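PDB 2PSB: YerB protein from Bacillus subtilis, which is a putative membrane lipoprotein of unknown function that interacts with the DNA helicase PcrA, although cells need that interaction neither for viability nor for repair of UV lesions. Local coordinates for residues P17-K22 against F71-P76; Q112-S115 against D119-N122; D269-N274 against V278-G283. All coordinates share one frame; numbering follows the deposited sequence.

Contact 1: P17-K22 against F71-P76; sequences PLTGLK and FQSQMP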
loop_
_atom_site.group_PDB
_atom_site.type_symbol
_atom_site.label_atom_id
_atom_site.label_comp_id
_atom_site.label_asym_id
_atom_site.label_seq_id
_atom_site.Cartn_x
_atom_site.Cartn_y
_atom_site.Cartn_z
ATOM N N PRO A 17 6.222 -9.473 -11.659
ATOM C CA PRO A 17 7.071 -8.312 -11.369
ATOM C C PRO A 17 7.100 -7.866 -9.909
ATOM O O PRO A 17 8.156 -7.619 -9.339
ATOM C CB PRO A 17 6.481 -7.210 -12.257
ATOM C CG PRO A 17 5.701 -7.946 -13.297
ATOM C CD PRO A 17 5.124 -9.095 -12.561
ATOM N N LEU A 18 5.923 -7.763 -9.312
ATOM C CA LEU A 18 5.818 -7.272 -7.950
ATOM C C LEU A 18 5.792 -8.305 -6.838
ATOM O O LEU A 18 5.726 -7.945 -5.661
ATOM C CB LEU A 18 4.598 -6.356 -7.864
ATOM C CG LEU A 18 4.610 -5.282 -8.967
ATOM C CD1 LEU A 18 3.534 -4.250 -8.689
ATOM C CD2 LEU A 18 5.992 -4.609 -9.042
ATOM N N THR A 19 5.880 -9.580 -7.196
ATOM C CA THR A 19 5.858 -10.631 -6.191
ATOM C C THR A 19 7.020 -11.614 -6.335
ATOM O O THR A 19 7.464 -12.219 -5.355
ATOM C CB THR A 19 4.545 -11.408 -6.255
ATOM O OG1 THR A 19 4.400 -12.191 -5.070
ATOM C CG2 THR A 19 4.545 -12.329 -7.454
ATOM N N GLY A 20 7.506 -11.778 -7.561
ATOM C CA GLY A 20 8.607 -12.694 -7.784
ATOM C C GLY A 20 8.160 -14.139 -7.880
ATOM O O GLY A 20 8.983 -15.036 -8.061
ATOM N N LEU A 21 6.855 -14.362 -7.740
ATOM C CA LEU A 21 6.272 -15.696 -7.830
ATOM C C LEU A 21 5.909 -15.971 -9.282
ATOM O O LEU A 21 5.590 -15.050 -10.036
ATOM C CB LEU A 21 5.012 -15.791 -6.963
ATOM C CG LEU A 21 5.091 -16.169 -5.477
ATOM C CD1 LEU A 21 6.475 -15.986 -4.917
ATOM C CD2 LEU A 21 4.086 -15.322 -4.715
ATOM N N LYS A 22 5.958 -17.238 -9.672
ATOM C CA LYS A 22 5.641 -17.619 -11.042
ATOM C C LYS A 22 4.169 -17.367 -11.359
ATOM O O LYS A 22 3.307 -17.480 -10.487
ATOM C CB LYS A 22 5.979 -19.100 -11.271
ATOM C CG LYS A 22 7.432 -19.476 -10.952
ATOM C CD LYS A 22 7.760 -20.895 -11.421
ATOM C CE LYS A 22 9.126 -21.373 -10.923
ATOM N NZ LYS A 22 10.280 -20.606 -11.481
ATOM N N PHE A 71 -2.089 -3.798 -6.909
ATOM C CA PHE A 71 -2.427 -5.097 -7.488
ATOM C C PHE A 71 -1.811 -5.226 -8.874
ATOM O O PHE A 71 -1.765 -4.258 -9.638
ATOM C CB PHE A 71 -3.941 -5.260 -7.634
ATOM C CG PHE A 71 -4.718 -4.985 -6.383
ATOM C CD1 PHE A 71 -5.002 -3.677 -5.999
ATOM C CD2 PHE A 71 -5.174 -6.032 -5.593
ATOM C CE1 PHE A 71 -5.735 -3.423 -4.856
ATOM C CE2 PHE A 71 -5.909 -5.792 -4.450
ATOM C CZ PHE A 71 -6.190 -4.489 -4.074
ATOM N N GLN A 72 -1.346 -6.428 -9.194
ATOM C CA GLN A 72 -0.749 -6.709 -10.493
ATOM C C GLN A 72 -0.841 -8.202 -10.781
ATOM O O GLN A 72 -1.431 -8.597 -11.783
ATOM C CB GLN A 72 0.709 -6.257 -10.522
ATOM C CG GLN A 72 1.351 -6.226 -11.904
ATOM C CD GLN A 72 1.531 -7.605 -12.522
ATOM O OE1 GLN A 72 2.007 -8.538 -11.872
ATOM N NE2 GLN A 72 1.175 -7.733 -13.793
ATOM N N SER A 73 -0.276 -9.029 -9.900
ATOM C CA SER A 73 -0.297 -10.485 -10.100
ATOM C C SER A 73 -1.646 -11.088 -9.756
ATOM O O SER A 73 -1.939 -12.223 -10.132
ATOM C CB SER A 73 0.752 -11.176 -9.234
ATOM O OG SER A 73 0.230 -11.387 -7.934
ATOM N N GLN A 74 -2.444 -10.341 -9.005
ATOM C CA GLN A 74 -3.765 -10.796 -8.591
ATOM C C GLN A 74 -4.711 -9.618 -8.548
ATOM O O GLN A 74 -4.467 -8.643 -7.837
ATOM C CB GLN A 74 -3.735 -11.422 -7.195
ATOM C CG GLN A 74 -3.051 -12.763 -7.090
ATOM C CD GLN A 74 -3.265 -13.389 -5.726
ATOM O OE1 GLN A 74 -2.961 -12.784 -4.697
ATOM N NE2 GLN A 74 -3.800 -14.604 -5.709
HETATM N N MSE A 75 -5.796 -9.708 -9.306
HETATM C CA MSE A 75 -6.779 -8.640 -9.334
HETATM C C MSE A 75 -7.891 -8.994 -8.365
HETATM O O MSE A 75 -8.294 -10.149 -8.270
HETATM C CB MSE A 75 -7.338 -8.461 -10.747
HETATM C CG MSE A 75 -6.366 -7.830 -11.726
HETATM SE SE MSE A 75 -5.706 -6.096 -11.147
HETATM C CE MSE A 75 -3.843 -6.303 -11.580
ATOM N N PRO A 76 -8.391 -8.001 -7.618
ATOM C CA PRO A 76 -9.461 -8.261 -6.657
ATOM C C PRO A 76 -10.862 -8.138 -7.244
ATOM O O PRO A 76 -11.057 -7.519 -8.291
ATOM C CB PRO A 76 -9.206 -7.207 -5.590
ATOM C CG PRO A 76 -8.805 -6.032 -6.416
ATOM C CD PRO A 76 -7.858 -6.636 -7.443
HETATM O O HOH W 1 3.186 -8.866 -9.600
#
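Pro17, Leu18 and Thr19 meet Gln72 and Ser73 in a loop-to-loop contact that lays the N-terminal coil of the chain beside the turn following strand 65-71. The tight part is built round Gln72. With CG anti to the backbone N (chi1 -168°) and the chain bent at its second torsion, its side chain crosses that of Pro17 at about a right angle, and OE1 comes within 3.2 Å of Pro17 CD. Proline suits this place because its compact, saturated ring sets a CH2 group, with no polar hydrogen, against the amide oxygen. The other amide atom, NE2, donates to Val27 O, which settles which way round the amide lies. Nearer the backbone, the CB of Gln72 is used differently: Leu18 CD1 packs on it at 3.9 Å, while Leu18 also leans on Phe96 and Leu168. Toward Thr19 the fit slackens, with Thr19 CG2 and Ser73 CB 4.3 Å apart and Ser73 OG turned to Asp53 OD1. Beyond it, Leu21 and Lys22 lie exposed. No direct hydrogen bond joins the loops; instead one water accepts from Leu18 N at 3.0 Å and donates to Gln72 OE1 at 2.6 Å.

Contact 2: Q112-S115 against D119-N122; sequences QLES and DYMN
Leu113 and Tyr120 bring the last turn of helix 107-114 against the start of strand 120-122, their CA atoms 7.5 Å apart, with no hydrogen bond passing between the two backbones. The helix is just ending here: Ser115 N reaches back to Gln112 O, and the chain then leaves helical geometry. The join is made round the side chain of Tyr120, which meets both the side chain and the carbonyl of Leu113. Its ring lies with one face turned to Leu113 CB, a CH-pi contact in which CB sits 4.2 Å from the ring centroid and only 18° off the normal, displaced toward the CD1–CE1 side. The torsion responsible sets CG between the backbone N and the carbonyl carbon (chi1 63°), which swings the ring over to the helix. The carbonyl O of Leu113 also lies against the ring, 3.4 Å from Tyr120 CE1. Farther out, Glu114 CG passes 4.0 Å from Tyr120 OH, and the carboxylate plane stands 60° from that of the ring; the glutamate contributes its methylene here, while OE1 makes a long, weak ion pair with Lys110. Tyrosine fits a partly exposed site of this kind, since the ring can pack on aliphatic groups while the hydroxyl lies toward the exposed glutamate. Leucine fits the inner position: its side chain is buried on Phe100 and His102 of strand 99-102, on Trp105 and on Val90 of helix 87-94. The helix thus carries the chain from strand 99-102 to its parallel neighbour 120-122, a strand-helix-strand connection. Met121, present as selenomethionine, packs on Ile150 and Ala153 of helix 147-157. Asn122 is the N-cap of helix 123-126, its OD1 accepting from Leu124 N; the same atom also accepts from Gly104 N.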
loop_
_atom_site.group_PDB
_atom_site.type_symbol
_atom_site.label_atom_id
_atom_site.label_comp_id
_atom_site.label_asym_id
_atom_site.label_seq_id
_atom_site.Cartn_x
_atom_site.Cartn_y
_atom_site.Cartn_z
ATOM N N GLN A 112 -1.971 18.103 -8.825
ATOM C CA GLN A 112 -1.006 17.126 -9.296
ATOM C C GLN A 112 -1.619 16.242 -10.374
ATOM O O GLN A 112 -1.094 16.139 -11.482
ATOM C CB GLN A 112 -0.532 16.277 -8.112
ATOM C CG GLN A 112 0.933 15.893 -8.157
ATOM C CD GLN A 112 1.459 15.495 -6.791
ATOM O OE1 GLN A 112 1.036 14.486 -6.218
ATOM N NE2 GLN A 112 2.386 16.292 -6.258
ATOM N N LEU A 113 -2.741 15.615 -10.048
ATOM C CA LEU A 113 -3.422 14.732 -10.980
ATOM C C LEU A 113 -4.093 15.464 -12.145
ATOM O O LEU A 113 -4.225 14.911 -13.240
ATOM C CB LEU A 113 -4.447 13.890 -10.225
ATOM C CG LEU A 113 -3.805 12.892 -9.251
ATOM C CD1 LEU A 113 -4.862 12.309 -8.329
ATOM C CD2 LEU A 113 -3.093 11.793 -10.040
ATOM N N GLU A 114 -4.521 16.700 -11.921
ATOM C CA GLU A 114 -5.150 17.459 -12.990
ATOM C C GLU A 114 -4.064 18.000 -13.917
ATOM O O GLU A 114 -4.342 18.449 -15.022
ATOM C CB GLU A 114 -6.006 18.588 -12.412
ATOM C CG GLU A 114 -7.159 18.073 -11.556
ATOM C CD GLU A 114 -8.207 19.134 -11.245
ATOM O OE1 GLU A 114 -7.849 20.244 -10.796
ATOM O OE2 GLU A 114 -9.404 18.843 -11.440
ATOM N N SER A 115 -2.819 17.926 -13.461
ATOM C CA SER A 115 -1.672 18.372 -14.239
ATOM C C SER A 115 -1.114 17.212 -15.050
ATOM O O SER A 115 -0.064 17.337 -15.674
ATOM C CB SER A 115 -0.575 18.920 -13.321
ATOM O OG SER A 115 -1.003 20.098 -12.659
ATOM N N ASP A 119 -2.863 8.390 -14.749
ATOM C CA ASP A 119 -4.187 7.976 -15.199
ATOM C C ASP A 119 -4.952 7.629 -13.934
ATOM O O ASP A 119 -4.620 6.649 -13.262
ATOM C CB ASP A 119 -4.112 6.733 -16.095
ATOM C CG ASP A 119 -3.410 6.997 -17.411
ATOM O OD1 ASP A 119 -3.681 8.058 -18.022
ATOM O OD2 ASP A 119 -2.602 6.141 -17.837
ATOM N N TYR A 120 -5.968 8.423 -13.606
ATOM C CA TYR A 120 -6.735 8.176 -12.392
ATOM C C TYR A 120 -8.219 7.907 -12.569
ATOM O O TYR A 120 -8.793 8.088 -13.646
ATOM C CB TYR A 120 -6.561 9.336 -11.407
ATOM C CG TYR A 120 -7.072 10.684 -11.886
ATOM C CD1 TYR A 120 -6.365 11.427 -12.836
ATOM C CD2 TYR A 120 -8.232 11.247 -11.344
ATOM C CE1 TYR A 120 -6.797 12.701 -13.226
ATOM C CE2 TYR A 120 -8.670 12.515 -11.727
ATOM C CZ TYR A 120 -7.947 13.239 -12.664
ATOM O OH TYR A 120 -8.348 14.513 -13.016
HETATM N N MSE A 121 -8.821 7.455 -11.478
HETATM C CA MSE A 121 -10.241 7.155 -11.404
HETATM C C MSE A 121 -10.686 7.741 -10.064
HETATM O O MSE A 121 -10.295 7.253 -8.999
HETATM C CB MSE A 121 -10.466 5.647 -11.414
HETATM C CG MSE A 121 -11.916 5.250 -11.488
HETATM SE SE MSE A 121 -12.133 3.395 -11.129
HETATM C CE MSE A 121 -11.231 2.755 -12.708
ATOM N N ASN A 122 -11.492 8.794 -10.130
ATOM C CA ASN A 122 -11.971 9.481 -8.940
ATOM C C ASN A 122 -13.387 9.053 -8.593
ATOM O O ASN A 122 -14.313 9.178 -9.408
ATOM C CB ASN A 122 -11.932 10.998 -9.159
ATOM C CG ASN A 122 -11.924 11.780 -7.859
ATOM O OD1 ASN A 122 -12.508 11.360 -6.859
ATOM N ND2 ASN A 122 -11.273 12.936 -7.873
#

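Contact 3: D269-N274 against V278-G283; sequences DWKQVN and VPVKDG
The side chain of Trp270 meets segment 278-283 only through CB, 3.5 Å from Val278 O, and uses neither face of its indole across the contact. The ring system leads away to Phe232 and Val234 of strand 230-240, and NE1 donates to Glu235 O. Set beside Trp270, the puckered ring of Pro279 lies on the same side of the strands and rests on Phe232 and Phe288. The carboxylate of Asp269 is the other flat group: its OD2 faces Lys281 NZ at 3.4 Å in a salt bridge whose hydrogen bond is weak, and OD1 makes a long, weak pair with Lys256. Strands 264-273 and 276-281 form an antiparallel beta hairpin, strongly twisted here, the short runs 269-273 and 278-281 pointing 131° apart. Asp269 with Val280 and Lys271 with Val278 are its hydrogen-bonded pairs. Between them, Trp270 and Pro279 form a non-hydrogen-bonded pair, a position from which no N-H is needed toward segment 269-274, so proline is tolerated there. The bonds differ in quality. Val278 N meets Lys271 O at 2.7 Å, nearly along the C=O axis, whereas Val280 N, 3.1 Å from Asp269 O, stands well above the carbonyl plane. Val278 O, which accepts from Lys271 N, also takes a CA-H...O contact from Trp270 CA at 3.1 Å. Beta-branched valines suit extended strands and supply apolar surface. Val273 CG2 touches Val278 CG2 at 3.5 Å, the two side chains set obliquely. On the opposite side from Trp270, Val280 places CG2 between its backbone N and carbonyl carbon (chi1 of CG1 -61°), and this methyl lies 4.1 Å from Lys271 CG, using the aliphatic root of the lysine. Trp285 of strand 284-285 touches Val273, Val278 and Val280.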
loop_
_atom_site.group_PDB
_atom_site.type_symbol
_atom_site.label_atom_id
_atom_site.label_comp_id
_atom_site.label_asym_id
_atom_site.label_seq_id
_atom_site.Cartn_x
_atom_site.Cartn_y
_atom_site.Cartn_z
ATOM N N ASP A 269 18.892 1.516 5.034
ATOM C CA ASP A 269 18.622 2.861 4.568
ATOM C C ASP A 269 17.684 2.629 3.401
ATOM O O ASP A 269 17.241 1.505 3.165
ATOM C CB ASP A 269 19.900 3.542 4.072
ATOM C CG ASP A 269 20.850 3.892 5.203
ATOM O OD1 ASP A 269 20.487 4.747 6.038
ATOM O OD2 ASP A 269 21.949 3.306 5.257
ATOM N N TRP A 270 17.375 3.696 2.681
ATOM C CA TRP A 270 16.508 3.605 1.517
ATOM C C TRP A 270 16.705 4.832 0.640
ATOM O O TRP A 270 16.878 5.948 1.133
ATOM C CB TRP A 270 15.033 3.491 1.924
ATOM C CG TRP A 270 14.484 4.701 2.619
ATOM C CD1 TRP A 270 14.419 4.917 3.968
ATOM C CD2 TRP A 270 13.962 5.884 2.001
ATOM N NE1 TRP A 270 13.897 6.158 4.224
ATOM C CE2 TRP A 270 13.610 6.775 3.035
ATOM C CE3 TRP A 270 13.762 6.280 0.671
ATOM C CZ2 TRP A 270 13.068 8.043 2.783
ATOM C CZ3 TRP A 270 13.220 7.542 0.422
ATOM C CH2 TRP A 270 12.884 8.406 1.471
ATOM N N LYS A 271 16.705 4.604 -0.664
ATOM C CA LYS A 271 16.851 5.678 -1.628
ATOM C C LYS A 271 15.682 5.519 -2.582
ATOM O O LYS A 271 15.060 4.450 -2.645
ATOM C CB LYS A 271 18.143 5.533 -2.438
ATOM C CG LYS A 271 19.450 5.851 -1.719
ATOM C CD LYS A 271 20.627 5.615 -2.677
ATOM C CE LYS A 271 21.993 5.694 -1.980
ATOM N NZ LYS A 271 22.354 7.065 -1.526
ATOM N N GLN A 272 15.374 6.584 -3.315
ATOM C CA GLN A 272 14.312 6.507 -4.289
ATOM C C GLN A 272 15.009 6.226 -5.602
ATOM O O GLN A 272 15.964 6.910 -5.954
ATOM C CB GLN A 272 13.552 7.822 -4.401
ATOM C CG GLN A 272 12.282 7.690 -5.231
ATOM C CD GLN A 272 11.624 9.024 -5.526
ATOM O OE1 GLN A 272 11.926 9.673 -6.526
ATOM N NE2 GLN A 272 10.729 9.445 -4.645
ATOM N N VAL A 273 14.551 5.201 -6.306
ATOM C CA VAL A 273 15.113 4.842 -7.599
ATOM C C VAL A 273 13.941 4.669 -8.552
ATOM O O VAL A 273 13.151 3.736 -8.426
ATOM C CB VAL A 273 15.911 3.533 -7.519
ATOM C CG1 VAL A 273 16.598 3.272 -8.842
ATOM C CG2 VAL A 273 16.931 3.613 -6.401
ATOM N N ASN A 274 13.817 5.606 -9.481
ATOM C CA ASN A 274 12.737 5.593 -10.453
ATOM C C ASN A 274 11.349 5.502 -9.822
ATOM O O ASN A 274 10.557 4.639 -10.188
ATOM C CB ASN A 274 12.935 4.446 -11.441
ATOM C CG ASN A 274 14.211 4.594 -12.241
ATOM O OD1 ASN A 274 14.526 5.682 -12.726
ATOM N ND2 ASN A 274 14.948 3.497 -12.395
ATOM N N VAL A 278 13.676 2.159 -2.462
ATOM C CA VAL A 278 14.539 0.993 -2.475
ATOM C C VAL A 278 15.397 0.845 -1.234
ATOM O O VAL A 278 16.146 1.745 -0.890
ATOM C CB VAL A 278 15.481 1.033 -3.700
ATOM C CG1 VAL A 278 16.231 -0.278 -3.830
ATOM C CG2 VAL A 278 14.689 1.348 -4.951
ATOM N N PRO A 279 15.294 -0.305 -0.544
ATOM C CA PRO A 279 16.107 -0.525 0.660
ATOM C C PRO A 279 17.545 -0.782 0.193
ATOM O O PRO A 279 17.776 -1.618 -0.683
ATOM C CB PRO A 279 15.467 -1.761 1.289
ATOM C CG PRO A 279 14.979 -2.536 0.065
ATOM C CD PRO A 279 14.406 -1.453 -0.813
ATOM N N VAL A 280 18.505 -0.051 0.743
ATOM C CA VAL A 280 19.892 -0.232 0.332
ATOM C C VAL A 280 20.809 -0.280 1.539
ATOM O O VAL A 280 20.669 0.510 2.465
ATOM C CB VAL A 280 20.361 0.905 -0.601
ATOM C CG1 VAL A 280 19.501 0.931 -1.868
ATOM C CG2 VAL A 280 20.276 2.232 0.118
ATOM N N LYS A 281 21.749 -1.213 1.524
ATOM C CA LYS A 281 22.673 -1.347 2.628
ATOM C C LYS A 281 24.065 -1.713 2.144
ATOM O O LYS A 281 24.242 -2.642 1.359
ATOM C CB LYS A 281 22.154 -2.394 3.622
ATOM C CG LYS A 281 22.731 -2.225 5.028
ATOM C CD LYS A 281 22.675 -0.754 5.446
ATOM C CE LYS A 281 23.312 -0.513 6.805
ATOM N NZ LYS A 281 23.563 0.934 7.046
ATOM N N ASP A 282 25.044 -0.957 2.631
ATOM C CA ASP A 282 26.451 -1.136 2.295
ATOM C C ASP A 282 26.689 -0.954 0.817
ATOM O O ASP A 282 27.480 -1.663 0.207
ATOM C CB ASP A 282 26.950 -2.511 2.742
ATOM C CG ASP A 282 26.719 -2.757 4.217
ATOM O OD1 ASP A 282 26.739 -1.780 4.997
ATOM O OD2 ASP A 282 26.516 -3.930 4.596
ATOM N N GLY A 283 25.981 0.000 0.236
ATOM C CA GLY A 283 26.160 0.267 -1.175
ATOM C C GLY A 283 25.446 -0.664 -2.132
ATOM O O GLY A 283 25.758 -0.685 -3.326
#

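From the N terminus the chain first closes a long loop at contact 1: the 48 residues between its segments include strands 33-37 and 54-59 and most of 65-71, so the leading coil is tied to the loop leaving strand 65-71. Contact 2 follows as a short closure, three residues separating segment 112-115 from segment 119-122. Contact 3 comes much later, in the C-terminal family region, and also closes over three residues between its segments, at the turn of a hairpin. All three lie in series; none nests or crosses, and their centres stand 22 to 28 Å apart. Strand pairings link contacts 2 and 3 indirectly, with 54-59 beside 293-298 joining the two family regions.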